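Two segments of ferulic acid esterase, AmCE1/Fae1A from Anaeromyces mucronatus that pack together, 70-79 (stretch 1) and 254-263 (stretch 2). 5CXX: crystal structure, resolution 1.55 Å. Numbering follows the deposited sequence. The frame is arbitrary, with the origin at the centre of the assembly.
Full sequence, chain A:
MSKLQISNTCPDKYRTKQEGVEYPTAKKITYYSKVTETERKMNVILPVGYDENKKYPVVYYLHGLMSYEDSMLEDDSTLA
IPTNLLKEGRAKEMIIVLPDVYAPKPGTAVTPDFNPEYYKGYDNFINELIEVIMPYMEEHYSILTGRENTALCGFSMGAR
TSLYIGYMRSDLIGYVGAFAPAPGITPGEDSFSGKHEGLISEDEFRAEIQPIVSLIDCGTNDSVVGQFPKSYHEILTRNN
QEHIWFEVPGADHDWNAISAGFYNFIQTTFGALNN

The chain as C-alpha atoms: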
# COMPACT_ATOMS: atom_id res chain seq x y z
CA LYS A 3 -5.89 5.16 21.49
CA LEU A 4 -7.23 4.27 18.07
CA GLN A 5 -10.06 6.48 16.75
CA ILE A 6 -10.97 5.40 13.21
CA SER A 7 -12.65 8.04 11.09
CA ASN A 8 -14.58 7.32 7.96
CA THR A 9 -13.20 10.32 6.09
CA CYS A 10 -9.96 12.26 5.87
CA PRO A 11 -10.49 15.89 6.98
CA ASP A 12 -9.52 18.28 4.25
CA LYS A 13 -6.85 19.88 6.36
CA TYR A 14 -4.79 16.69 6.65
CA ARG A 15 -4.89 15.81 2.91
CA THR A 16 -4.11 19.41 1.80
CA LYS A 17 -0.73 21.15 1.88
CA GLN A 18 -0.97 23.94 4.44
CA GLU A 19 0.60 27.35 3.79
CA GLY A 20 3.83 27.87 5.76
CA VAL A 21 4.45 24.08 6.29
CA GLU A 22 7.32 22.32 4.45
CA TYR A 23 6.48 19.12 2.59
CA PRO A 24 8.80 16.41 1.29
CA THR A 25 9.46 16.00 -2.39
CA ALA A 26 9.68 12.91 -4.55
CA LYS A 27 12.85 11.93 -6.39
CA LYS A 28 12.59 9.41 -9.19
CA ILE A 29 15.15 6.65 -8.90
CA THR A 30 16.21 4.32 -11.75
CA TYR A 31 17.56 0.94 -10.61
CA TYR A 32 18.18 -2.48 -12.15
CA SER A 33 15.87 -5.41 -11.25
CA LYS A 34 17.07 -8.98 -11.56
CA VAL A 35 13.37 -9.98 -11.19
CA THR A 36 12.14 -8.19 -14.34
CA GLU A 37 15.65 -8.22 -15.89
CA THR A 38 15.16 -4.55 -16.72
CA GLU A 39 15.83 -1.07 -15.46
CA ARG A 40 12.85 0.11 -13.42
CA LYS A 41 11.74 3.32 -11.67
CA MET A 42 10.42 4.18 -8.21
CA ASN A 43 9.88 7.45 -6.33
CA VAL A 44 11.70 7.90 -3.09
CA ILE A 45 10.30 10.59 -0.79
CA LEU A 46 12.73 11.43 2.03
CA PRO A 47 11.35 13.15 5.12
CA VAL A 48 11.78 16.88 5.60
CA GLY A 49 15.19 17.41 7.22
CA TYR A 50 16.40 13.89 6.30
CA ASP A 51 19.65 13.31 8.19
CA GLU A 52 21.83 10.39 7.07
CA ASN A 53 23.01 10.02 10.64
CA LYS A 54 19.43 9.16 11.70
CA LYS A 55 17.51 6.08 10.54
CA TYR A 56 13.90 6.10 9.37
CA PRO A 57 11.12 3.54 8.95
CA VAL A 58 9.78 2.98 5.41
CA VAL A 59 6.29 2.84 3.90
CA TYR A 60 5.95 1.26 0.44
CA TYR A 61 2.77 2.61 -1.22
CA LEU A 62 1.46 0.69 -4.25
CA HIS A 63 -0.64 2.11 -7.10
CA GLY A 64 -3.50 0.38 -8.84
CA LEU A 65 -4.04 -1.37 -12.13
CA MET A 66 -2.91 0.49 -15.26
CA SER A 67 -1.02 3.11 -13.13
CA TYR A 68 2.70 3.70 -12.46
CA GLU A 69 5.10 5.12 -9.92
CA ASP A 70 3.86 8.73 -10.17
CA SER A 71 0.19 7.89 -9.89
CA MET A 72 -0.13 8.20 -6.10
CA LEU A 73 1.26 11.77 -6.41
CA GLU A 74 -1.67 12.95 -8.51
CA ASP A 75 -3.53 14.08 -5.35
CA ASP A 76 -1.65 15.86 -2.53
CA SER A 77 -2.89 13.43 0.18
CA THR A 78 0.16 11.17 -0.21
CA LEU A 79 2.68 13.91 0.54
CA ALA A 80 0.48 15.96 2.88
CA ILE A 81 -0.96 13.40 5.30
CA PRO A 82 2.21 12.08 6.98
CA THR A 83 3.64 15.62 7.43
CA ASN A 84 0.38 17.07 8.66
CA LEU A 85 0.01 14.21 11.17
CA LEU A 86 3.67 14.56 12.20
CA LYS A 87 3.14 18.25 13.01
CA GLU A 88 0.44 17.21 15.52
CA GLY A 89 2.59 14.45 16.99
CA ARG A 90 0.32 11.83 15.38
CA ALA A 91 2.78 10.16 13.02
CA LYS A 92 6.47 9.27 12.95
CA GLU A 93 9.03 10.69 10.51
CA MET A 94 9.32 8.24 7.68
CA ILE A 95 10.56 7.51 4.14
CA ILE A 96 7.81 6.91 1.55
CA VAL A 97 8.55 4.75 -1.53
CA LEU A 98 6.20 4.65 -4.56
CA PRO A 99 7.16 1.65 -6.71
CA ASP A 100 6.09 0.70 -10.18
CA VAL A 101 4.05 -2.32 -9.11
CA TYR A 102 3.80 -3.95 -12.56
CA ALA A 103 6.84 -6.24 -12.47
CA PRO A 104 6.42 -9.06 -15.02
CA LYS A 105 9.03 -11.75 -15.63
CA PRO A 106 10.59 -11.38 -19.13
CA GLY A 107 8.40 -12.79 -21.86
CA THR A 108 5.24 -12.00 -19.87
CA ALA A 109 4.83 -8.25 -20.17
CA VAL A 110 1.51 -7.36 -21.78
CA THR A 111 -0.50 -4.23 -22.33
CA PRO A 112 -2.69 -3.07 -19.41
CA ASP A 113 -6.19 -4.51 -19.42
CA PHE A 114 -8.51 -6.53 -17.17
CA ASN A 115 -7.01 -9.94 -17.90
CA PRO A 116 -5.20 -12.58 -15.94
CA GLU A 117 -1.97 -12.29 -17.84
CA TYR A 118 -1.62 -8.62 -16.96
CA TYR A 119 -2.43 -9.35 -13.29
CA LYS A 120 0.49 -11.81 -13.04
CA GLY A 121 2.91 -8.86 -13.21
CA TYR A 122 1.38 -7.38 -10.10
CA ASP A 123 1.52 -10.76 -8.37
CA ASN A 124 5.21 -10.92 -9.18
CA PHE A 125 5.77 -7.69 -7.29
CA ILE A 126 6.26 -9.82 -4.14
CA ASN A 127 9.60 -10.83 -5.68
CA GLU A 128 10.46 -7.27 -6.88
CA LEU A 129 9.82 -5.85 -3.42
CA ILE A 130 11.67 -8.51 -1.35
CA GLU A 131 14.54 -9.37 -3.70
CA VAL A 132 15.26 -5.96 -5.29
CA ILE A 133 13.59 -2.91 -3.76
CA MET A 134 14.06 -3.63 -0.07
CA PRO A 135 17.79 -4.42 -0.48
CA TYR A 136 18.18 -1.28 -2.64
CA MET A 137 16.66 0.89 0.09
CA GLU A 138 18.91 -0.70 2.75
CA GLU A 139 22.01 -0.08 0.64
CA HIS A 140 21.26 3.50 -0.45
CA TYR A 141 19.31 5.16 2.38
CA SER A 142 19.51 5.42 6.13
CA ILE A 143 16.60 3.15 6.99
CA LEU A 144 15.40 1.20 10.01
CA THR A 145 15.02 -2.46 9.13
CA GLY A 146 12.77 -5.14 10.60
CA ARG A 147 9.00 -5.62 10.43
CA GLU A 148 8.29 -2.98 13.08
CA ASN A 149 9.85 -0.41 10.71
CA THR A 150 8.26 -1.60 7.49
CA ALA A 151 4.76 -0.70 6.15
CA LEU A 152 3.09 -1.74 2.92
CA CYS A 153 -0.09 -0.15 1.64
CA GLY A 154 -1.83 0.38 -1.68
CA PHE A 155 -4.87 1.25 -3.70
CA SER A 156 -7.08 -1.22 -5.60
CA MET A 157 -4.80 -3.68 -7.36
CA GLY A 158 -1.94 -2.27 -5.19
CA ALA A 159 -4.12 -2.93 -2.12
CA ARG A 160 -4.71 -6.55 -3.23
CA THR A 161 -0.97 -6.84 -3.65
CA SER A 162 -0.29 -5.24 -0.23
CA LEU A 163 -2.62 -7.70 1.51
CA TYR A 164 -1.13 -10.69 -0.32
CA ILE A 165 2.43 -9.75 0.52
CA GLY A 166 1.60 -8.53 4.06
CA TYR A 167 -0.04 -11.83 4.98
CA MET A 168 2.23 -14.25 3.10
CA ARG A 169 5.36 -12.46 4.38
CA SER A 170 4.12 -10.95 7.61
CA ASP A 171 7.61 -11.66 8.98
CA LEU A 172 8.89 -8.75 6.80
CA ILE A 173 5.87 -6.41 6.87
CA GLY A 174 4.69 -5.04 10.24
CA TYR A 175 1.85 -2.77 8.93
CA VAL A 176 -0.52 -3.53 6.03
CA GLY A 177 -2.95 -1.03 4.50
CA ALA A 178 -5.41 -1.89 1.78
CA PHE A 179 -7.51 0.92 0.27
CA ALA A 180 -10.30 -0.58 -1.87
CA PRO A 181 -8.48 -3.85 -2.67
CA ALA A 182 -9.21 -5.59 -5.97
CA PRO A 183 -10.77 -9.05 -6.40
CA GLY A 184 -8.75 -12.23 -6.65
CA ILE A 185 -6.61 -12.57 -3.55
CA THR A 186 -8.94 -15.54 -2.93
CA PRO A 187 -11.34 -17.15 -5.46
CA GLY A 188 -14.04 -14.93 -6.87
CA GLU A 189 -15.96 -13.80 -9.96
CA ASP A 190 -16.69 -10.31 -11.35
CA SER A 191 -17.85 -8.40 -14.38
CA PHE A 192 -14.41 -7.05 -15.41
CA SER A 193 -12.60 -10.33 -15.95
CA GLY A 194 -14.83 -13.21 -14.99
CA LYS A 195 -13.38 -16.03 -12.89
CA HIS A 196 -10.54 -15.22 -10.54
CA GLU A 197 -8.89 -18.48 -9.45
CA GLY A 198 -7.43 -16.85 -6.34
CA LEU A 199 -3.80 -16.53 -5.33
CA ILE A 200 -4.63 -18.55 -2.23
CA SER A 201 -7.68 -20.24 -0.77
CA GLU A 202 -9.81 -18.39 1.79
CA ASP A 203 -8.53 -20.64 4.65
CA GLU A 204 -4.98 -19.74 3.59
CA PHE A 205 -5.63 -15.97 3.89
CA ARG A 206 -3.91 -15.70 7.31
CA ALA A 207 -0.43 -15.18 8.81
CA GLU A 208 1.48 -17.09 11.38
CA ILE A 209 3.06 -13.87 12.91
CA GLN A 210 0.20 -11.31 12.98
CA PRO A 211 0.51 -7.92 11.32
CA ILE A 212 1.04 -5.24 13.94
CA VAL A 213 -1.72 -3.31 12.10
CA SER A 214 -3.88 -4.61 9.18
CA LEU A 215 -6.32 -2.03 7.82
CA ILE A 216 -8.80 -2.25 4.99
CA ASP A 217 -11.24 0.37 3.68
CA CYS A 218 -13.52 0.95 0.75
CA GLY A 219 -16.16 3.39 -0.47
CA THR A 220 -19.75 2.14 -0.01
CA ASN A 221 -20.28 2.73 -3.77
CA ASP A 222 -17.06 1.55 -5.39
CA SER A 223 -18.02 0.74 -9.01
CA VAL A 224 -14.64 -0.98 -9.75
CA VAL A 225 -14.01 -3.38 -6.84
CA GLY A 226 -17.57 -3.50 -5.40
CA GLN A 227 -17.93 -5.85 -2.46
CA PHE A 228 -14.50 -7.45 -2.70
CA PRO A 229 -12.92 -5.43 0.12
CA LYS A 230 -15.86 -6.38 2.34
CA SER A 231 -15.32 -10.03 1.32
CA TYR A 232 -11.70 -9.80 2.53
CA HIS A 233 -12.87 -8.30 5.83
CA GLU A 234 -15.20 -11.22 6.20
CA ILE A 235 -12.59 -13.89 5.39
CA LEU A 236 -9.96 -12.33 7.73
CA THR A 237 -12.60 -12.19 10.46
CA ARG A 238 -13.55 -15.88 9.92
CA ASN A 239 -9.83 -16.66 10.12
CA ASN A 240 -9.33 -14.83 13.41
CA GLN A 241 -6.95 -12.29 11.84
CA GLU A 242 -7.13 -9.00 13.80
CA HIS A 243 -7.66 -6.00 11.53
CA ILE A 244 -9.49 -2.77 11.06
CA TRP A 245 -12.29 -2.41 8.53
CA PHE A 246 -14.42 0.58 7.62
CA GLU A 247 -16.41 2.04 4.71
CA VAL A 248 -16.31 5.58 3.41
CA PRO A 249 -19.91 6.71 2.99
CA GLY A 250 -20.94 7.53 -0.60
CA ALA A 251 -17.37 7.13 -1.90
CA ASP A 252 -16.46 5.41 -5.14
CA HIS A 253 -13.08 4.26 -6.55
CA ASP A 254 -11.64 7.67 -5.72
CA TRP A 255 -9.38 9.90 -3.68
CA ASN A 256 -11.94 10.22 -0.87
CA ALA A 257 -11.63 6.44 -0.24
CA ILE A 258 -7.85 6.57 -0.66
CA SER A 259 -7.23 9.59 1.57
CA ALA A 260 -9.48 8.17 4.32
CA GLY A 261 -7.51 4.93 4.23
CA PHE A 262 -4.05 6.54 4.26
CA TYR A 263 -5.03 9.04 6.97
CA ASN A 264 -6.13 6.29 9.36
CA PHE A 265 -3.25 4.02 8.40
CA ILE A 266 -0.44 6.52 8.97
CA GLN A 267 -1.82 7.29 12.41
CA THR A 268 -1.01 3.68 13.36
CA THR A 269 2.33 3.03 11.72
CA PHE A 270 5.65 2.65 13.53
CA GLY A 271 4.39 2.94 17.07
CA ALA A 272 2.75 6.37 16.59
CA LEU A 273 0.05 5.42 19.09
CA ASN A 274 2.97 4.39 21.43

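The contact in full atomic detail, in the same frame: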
# COMPACT_ATOMS: atom_id res chain seq x y z
N ASP A 70 4.28 7.39 -10.55
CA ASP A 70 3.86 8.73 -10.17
C ASP A 70 2.39 8.85 -9.79
O ASP A 70 1.92 9.94 -9.38
CB ASP A 70 4.15 9.76 -11.31
CG ASP A 70 5.60 9.91 -11.61
OD1 ASP A 70 6.46 9.55 -10.80
OD2 ASP A 70 5.92 10.48 -12.71
N SER A 71 1.62 7.75 -9.97
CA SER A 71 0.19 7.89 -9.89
C SER A 71 -0.31 8.27 -8.49
O SER A 71 -1.27 9.05 -8.40
CB SER A 71 -0.47 6.54 -10.32
OG SER A 71 -0.13 6.33 -11.69
N MET A 72 0.36 7.82 -7.43
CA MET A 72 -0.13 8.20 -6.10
C MET A 72 0.26 9.65 -5.73
O MET A 72 -0.15 10.12 -4.69
CB MET A 72 0.38 7.19 -5.04
CG MET A 72 -0.17 5.75 -5.30
SD MET A 72 -1.92 5.61 -5.69
CE MET A 72 -2.65 6.05 -4.16
N LEU A 73 0.95 10.34 -6.65
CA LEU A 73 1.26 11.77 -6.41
C LEU A 73 0.26 12.68 -7.08
O LEU A 73 0.37 13.92 -6.98
CB LEU A 73 2.68 12.13 -6.88
CG LEU A 73 3.80 11.40 -6.13
CD1 LEU A 73 5.11 11.57 -6.92
CD2 LEU A 73 3.91 11.92 -4.63
N GLU A 74 -0.72 12.11 -7.80
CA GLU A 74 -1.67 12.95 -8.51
C GLU A 74 -2.69 13.65 -7.64
O GLU A 74 -3.44 14.50 -8.16
CB GLU A 74 -2.41 12.13 -9.60
CG GLU A 74 -1.53 11.74 -10.78
CD GLU A 74 -0.94 12.92 -11.57
OE1 GLU A 74 -1.41 14.09 -11.48
OE2 GLU A 74 -0.01 12.64 -12.38
N ASP A 75 -2.75 13.33 -6.34
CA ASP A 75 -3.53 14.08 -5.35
C ASP A 75 -2.54 14.35 -4.21
O ASP A 75 -1.72 13.48 -3.91
CB ASP A 75 -4.74 13.23 -4.85
CG ASP A 75 -5.44 13.84 -3.68
OD1 ASP A 75 -5.07 13.50 -2.55
OD2 ASP A 75 -6.39 14.62 -3.88
N ASP A 76 -2.66 15.49 -3.56
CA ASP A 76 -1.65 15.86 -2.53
C ASP A 76 -1.79 15.05 -1.23
O ASP A 76 -0.95 15.23 -0.34
CB ASP A 76 -1.76 17.37 -2.22
CG ASP A 76 -1.04 18.21 -3.22
OD1 ASP A 76 -0.39 17.67 -4.16
OD2 ASP A 76 -1.07 19.47 -3.07
N SER A 77 -2.79 14.16 -1.08
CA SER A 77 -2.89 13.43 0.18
C SER A 77 -1.64 12.63 0.49
O SER A 77 -1.31 12.50 1.65
CB SER A 77 -4.11 12.48 0.18
OG SER A 77 -4.04 11.61 -0.94
N THR A 78 -0.95 12.07 -0.51
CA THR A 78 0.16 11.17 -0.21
C THR A 78 1.28 11.93 0.49
O THR A 78 1.86 11.46 1.49
CB THR A 78 0.68 10.53 -1.53
OG1 THR A 78 -0.41 9.76 -2.07
CG2 THR A 78 1.92 9.61 -1.34
N LEU A 79 1.64 13.08 -0.08
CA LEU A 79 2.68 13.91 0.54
C LEU A 79 2.18 14.68 1.74
O LEU A 79 2.99 14.99 2.64
CB LEU A 79 3.23 14.94 -0.49
CG LEU A 79 3.94 14.34 -1.69
CD1 LEU A 79 4.27 15.48 -2.70
CD2 LEU A 79 5.21 13.58 -1.26
N ASP A 254 -12.05 6.27 -5.61
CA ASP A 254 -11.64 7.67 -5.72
C ASP A 254 -10.74 8.12 -4.56
O ASP A 254 -10.41 7.34 -3.63
CB ASP A 254 -12.91 8.58 -5.82
CG ASP A 254 -13.80 8.57 -4.55
OD1 ASP A 254 -13.32 8.42 -3.41
OD2 ASP A 254 -15.06 8.68 -4.67
N TRP A 255 -10.36 9.41 -4.63
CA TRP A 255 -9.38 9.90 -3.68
C TRP A 255 -9.99 10.14 -2.30
O TRP A 255 -9.24 10.28 -1.33
CB TRP A 255 -8.75 11.20 -4.22
CG TRP A 255 -7.67 10.89 -5.22
CD1 TRP A 255 -7.71 11.08 -6.60
CD2 TRP A 255 -6.35 10.42 -4.92
NE1 TRP A 255 -6.53 10.70 -7.16
CE2 TRP A 255 -5.66 10.31 -6.16
CE3 TRP A 255 -5.68 10.08 -3.72
CZ2 TRP A 255 -4.34 9.89 -6.25
CZ3 TRP A 255 -4.33 9.64 -3.83
CH2 TRP A 255 -3.70 9.56 -5.08
N ASN A 256 -11.34 10.23 -2.21
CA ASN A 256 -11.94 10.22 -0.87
C ASN A 256 -11.69 8.89 -0.16
O ASN A 256 -11.32 8.90 1.04
CB ASN A 256 -13.45 10.56 -0.95
CG ASN A 256 -13.69 12.05 -1.30
OD1 ASN A 256 -12.88 12.91 -0.93
ND2 ASN A 256 -14.81 12.36 -2.01
N ALA A 257 -11.87 7.76 -0.86
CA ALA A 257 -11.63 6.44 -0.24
C ALA A 257 -10.14 6.26 0.05
O ALA A 257 -9.77 5.76 1.12
CB ALA A 257 -12.15 5.34 -1.10
N ILE A 258 -9.28 6.71 -0.87
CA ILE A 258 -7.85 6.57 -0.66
C ILE A 258 -7.39 7.41 0.50
O ILE A 258 -6.70 6.88 1.38
CB ILE A 258 -7.06 6.99 -1.92
CG1 ILE A 258 -7.38 6.01 -3.08
CG2 ILE A 258 -5.53 7.00 -1.60
CD1 ILE A 258 -6.93 6.55 -4.43
N SER A 259 -7.76 8.71 0.50
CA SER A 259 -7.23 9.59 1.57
C SER A 259 -7.75 9.14 2.94
O SER A 259 -6.99 9.18 3.93
CB SER A 259 -7.54 11.07 1.33
OG SER A 259 -8.93 11.27 1.30
N ALA A 260 -9.00 8.65 3.00
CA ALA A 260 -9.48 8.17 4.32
C ALA A 260 -8.63 6.98 4.80
O ALA A 260 -8.29 6.88 6.00
CB ALA A 260 -10.97 7.76 4.25
N GLY A 261 -8.29 6.09 3.86
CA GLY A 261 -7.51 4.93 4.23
C GLY A 261 -6.11 5.34 4.71
O GLY A 261 -5.64 4.91 5.75
N PHE A 262 -5.43 6.16 3.91
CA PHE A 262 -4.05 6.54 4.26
C PHE A 262 -3.97 7.35 5.54
O PHE A 262 -3.06 7.19 6.38
CB PHE A 262 -3.47 7.34 3.09
CG PHE A 262 -1.96 7.41 3.08
CD1 PHE A 262 -1.17 6.23 3.14
CD2 PHE A 262 -1.33 8.65 2.91
CE1 PHE A 262 0.24 6.31 3.09
CE2 PHE A 262 0.07 8.72 2.85
CZ PHE A 262 0.84 7.56 2.93
N TYR A 263 -4.95 8.25 5.73
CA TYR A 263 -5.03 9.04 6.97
C TYR A 263 -5.15 8.15 8.21
O TYR A 263 -4.41 8.35 9.20
CB TYR A 263 -6.25 9.97 6.86
CG TYR A 263 -6.62 10.74 8.12
CD1 TYR A 263 -5.79 11.75 8.62
CD2 TYR A 263 -7.83 10.46 8.80
CE1 TYR A 263 -6.13 12.49 9.73
CE2 TYR A 263 -8.18 11.22 9.93
CZ TYR A 263 -7.33 12.22 10.39
OH TYR A 263 -7.69 12.97 11.49

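Residues 70-79 and 254-263 lie at least 177 positions apart in sequence where they touch, yet they pack closely and bury 417 Å² between them, both sides summed. No hydrogen bond crosses the interface. The contact rests on aromatic and apolar packing, and the polar groups nearby are mostly paired within their own stretch.

Trp255 dominates the contact, with 121 Å² covered. It stands in the first turn of the helix 255-263, and its CA-to-CB bond points toward the other stretch. With chi1 at -81° (m) and chi2 at 109°, the indole lies in the bend formed by residues 71-78. Asp75 covers one face of the ring. Asp75 CB lies 3.3 Å from the centroid of the six-membered ring of Trp255, 14° off the ring normal, a CH-pi contact. The closest atoms of this pair are Asp75 CB and Trp255 CD2, at 3.2 Å. An aspartate can serve here because its methylene meets the ring while its carboxylate is used elsewhere. Asp75 OD1 accepts from Ser77 N at 2.8 Å, a capping bond ahead of the turn that leads into the helix, and from Ser77 OG at 2.7 Å. Asp75 OD2 is bonded elsewhere in the structure.

The rest of the indole surround is mixed. Ser71 O lies at the ring edge, 3.8 Å from Trp255 CZ2. Met72 O approaches obliquely, 3.6 Å from Trp255 CH2. This carbonyl is not left unpaired: Thr78 OG1 donates to Met72 O at 2.7 Å, a bond that ties the 3-10 segment to the helix that includes Thr78. Ser77 OG, also oblique, is 3.5 Å from Trp255 CZ3.

Met72 brings a flexible apolar side chain to the contact. Its CA-to-CB bond points sideways, but three m rotamers bring its end nearer. Met72 CE packs at 3.8 Å from Trp255 CH2 and at 4.0 Å from Ile258 CG2, so the methyl touches both residues on the helix. Met72 SD is 5.4 Å from the centroid of the Trp255 six-membered ring, an oblique sulfur-aromatic contact.

Further along, Ser77 and Ser259 face each other, with Ser77 CB 3.9 Å from Ser259 CB. Their CA atoms are 6.0 Å apart, and the small side chains suit this close approach. Each hydroxyl is satisfied locally; Ser259 OG donates to Trp255 O at 2.8 Å.

Phe262, with 55 Å² covered, extends the contact two turns beyond Trp255. Its ring meets the other stretch edge-on. Thr78 O is 3.5 Å from Phe262 CE2, and Ser77 O is 4.1 Å from Phe262 CD2, both near the ring plane. Thr78 O is buried by this contact and has no hydrogen-bond partner anywhere in the model.

The helix start is secured by Asp254 at the N-cap, where Asp254 OD1 accepts from Ala257 N at 3.0 Å. Asp254 itself makes no contact with the other stretch.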